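Local atomic coordinates of bifunctional GH43-CE protein (Bacteroides eggerthii, PDB entry 6MLY), a protein that probably hydrolyses arabinoxylan, pairing a family 43 glycoside hydrolase, likely a beta-xylosidase, with a carbohydrate esterase domain. Residues H532-Y537 against V582-R587. Sequence-based numbering, arbitrary orientation.
Sequences HKLDIY and VSINHR
Two backbone hydrogen bonds tie strand 533-537 to the segment that ends its antiparallel neighbour, strand 579-584. In one, Asp535 N donates to Ser583 O at 2.9 Å, almost straight. In the other, at the same distance, Asn585 N reaches Lys533 O along a more bent path (138° at the hydrogen). Further along, the CA-H of Val582 points at Asp535 O, the two heavy atoms 3.3 Å apart.

Apolar packing lies on the face that carries Leu534, Ile536, Val582 and Ile584. Leu534 and Ile584 form a non-hydrogen-bonded pair, and CB of Leu534 rests 3.9 Å from CG2 of Ile584. With CG held between its own N and carbonyl carbon (chi1 59°), Leu534 sends CD2 to CG1 of Val582, 4.2 Å away. Helix 596-610 covers this face through Ile608 and Ala604. Strand 533-537 lies between 518-523 and 579-584 and runs against both, as the second strand of an alpha/beta-hydrolase sheet does; the other strands of this sheet, in the esterase part of the chain, are parallel.

On the other face the polar side chains look to neighbours: Asp535 makes a salt bridge with Lys563, and Ser583 OG lies in hydrogen-bonding reach of two carbonyl oxygens, those of Lys563 and Leu551.

Beyond the strands, the CD-NE end of Arg587 lies at the NE2/CE1 edge of the His532 imidazole, and His532 CE1 stands over one face of the guanidinium, the two planes 58° apart. His532 NE2 and Arg587 NE sit 3.1 Å apart without bonding to each other; both turn to Asp600, while His532 ND1 bonds Asp527. A leucine in place of Arg587 would probably leave Asp600 OD2 without its charged partner and the carboxylate that holds His532 NE2 freer to turn.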
# COMPACT_ATOMS: atom_id res chain seq x y z
N HIS A 532 -1.39 11.99 16.26
CA HIS A 532 -2.07 12.99 15.44
C HIS A 532 -2.35 12.45 14.03
O HIS A 532 -2.15 13.15 13.05
CB HIS A 532 -1.26 14.29 15.41
CG HIS A 532 -1.15 14.95 16.74
ND1 HIS A 532 -0.03 15.67 17.12
CD2 HIS A 532 -2.01 15.02 17.79
CE1 HIS A 532 -0.21 16.16 18.33
NE2 HIS A 532 -1.41 15.76 18.77
N LYS A 533 -2.90 11.23 13.95
CA LYS A 533 -3.20 10.56 12.69
C LYS A 533 -4.69 10.18 12.62
O LYS A 533 -5.24 9.73 13.62
CB LYS A 533 -2.34 9.30 12.58
CG LYS A 533 -0.90 9.54 12.18
CD LYS A 533 -0.75 9.85 10.71
CE LYS A 533 0.68 10.14 10.30
NZ LYS A 533 1.56 8.98 10.54
N LEU A 534 -5.30 10.34 11.44
CA LEU A 534 -6.71 9.94 11.22
C LEU A 534 -6.85 9.21 9.88
O LEU A 534 -6.00 9.36 9.00
CB LEU A 534 -7.63 11.17 11.29
CG LEU A 534 -7.36 12.30 10.29
CD1 LEU A 534 -7.81 11.93 8.88
CD2 LEU A 534 -8.05 13.58 10.74
N ASP A 535 -7.93 8.43 9.76
CA ASP A 535 -8.27 7.66 8.56
C ASP A 535 -9.63 8.13 8.03
O ASP A 535 -10.62 8.11 8.77
CB ASP A 535 -8.33 6.16 8.86
CG ASP A 535 -7.03 5.57 9.38
OD1 ASP A 535 -5.99 6.23 9.26
OD2 ASP A 535 -7.07 4.44 9.91
N ILE A 536 -9.67 8.55 6.76
CA ILE A 536 -10.90 9.00 6.10
C ILE A 536 -11.48 7.84 5.29
O ILE A 536 -10.73 7.04 4.74
CB ILE A 536 -10.64 10.26 5.24
CG1 ILE A 536 -9.95 11.36 6.06
CG2 ILE A 536 -11.93 10.75 4.59
CD1 ILE A 536 -9.68 12.62 5.28
N TYR A 537 -12.82 7.76 5.25
CA TYR A 537 -13.58 6.76 4.51
C TYR A 537 -14.85 7.40 3.94
O TYR A 537 -15.64 7.97 4.70
CB TYR A 537 -14.03 5.61 5.41
CG TYR A 537 -12.94 4.84 6.11
CD1 TYR A 537 -12.48 5.22 7.36
CD2 TYR A 537 -12.40 3.70 5.54
CE1 TYR A 537 -11.49 4.50 8.01
CE2 TYR A 537 -11.41 2.97 6.18
CZ TYR A 537 -10.96 3.37 7.42
OH TYR A 537 -9.98 2.65 8.04
N VAL A 582 -14.58 9.18 9.77
CA VAL A 582 -13.25 9.69 10.11
C VAL A 582 -12.87 9.19 11.50
O VAL A 582 -13.07 9.89 12.48
CB VAL A 582 -13.19 11.23 10.06
CG1 VAL A 582 -11.80 11.75 10.41
CG2 VAL A 582 -13.64 11.79 8.73
N SER A 583 -12.30 7.98 11.59
CA SER A 583 -11.72 7.54 12.85
C SER A 583 -10.39 8.27 13.07
O SER A 583 -9.59 8.39 12.15
CB SER A 583 -11.55 6.05 12.91
OG SER A 583 -11.39 5.62 14.26
N ILE A 584 -10.19 8.76 14.30
CA ILE A 584 -9.04 9.61 14.63
C ILE A 584 -8.24 8.95 15.76
O ILE A 584 -8.76 8.09 16.48
CB ILE A 584 -9.50 11.03 15.02
CG1 ILE A 584 -10.17 11.07 16.40
CG2 ILE A 584 -10.40 11.62 13.94
CD1 ILE A 584 -10.50 12.46 16.88
N ASN A 585 -6.98 9.37 15.89
CA ASN A 585 -6.13 9.06 17.03
C ASN A 585 -6.04 10.29 17.95
O ASN A 585 -6.34 11.41 17.54
CB ASN A 585 -4.72 8.61 16.62
CG ASN A 585 -4.63 7.16 16.18
OD1 ASN A 585 -5.50 6.34 16.48
ND2 ASN A 585 -3.55 6.82 15.49
N HIS A 586 -5.64 10.04 19.20
CA HIS A 586 -5.29 11.09 20.14
C HIS A 586 -4.04 10.66 20.91
O HIS A 586 -3.79 9.48 21.06
CB HIS A 586 -6.48 11.38 21.07
CG HIS A 586 -6.82 10.24 21.98
ND1 HIS A 586 -6.09 9.95 23.11
CD2 HIS A 586 -7.82 9.33 21.92
CE1 HIS A 586 -6.61 8.90 23.71
NE2 HIS A 586 -7.68 8.50 23.00
N ARG A 587 -3.28 11.64 21.41
CA ARG A 587 -2.07 11.36 22.18
C ARG A 587 -2.45 10.63 23.47
O ARG A 587 -3.41 11.00 24.15
CB ARG A 587 -1.32 12.66 22.48
CG ARG A 587 -0.69 13.31 21.26
CD ARG A 587 -0.09 14.67 21.58
NE ARG A 587 -1.11 15.67 21.85
CZ ARG A 587 -0.89 16.87 22.38
NH1 ARG A 587 0.31 17.17 22.84
NH2 ARG A 587 -1.86 17.76 22.43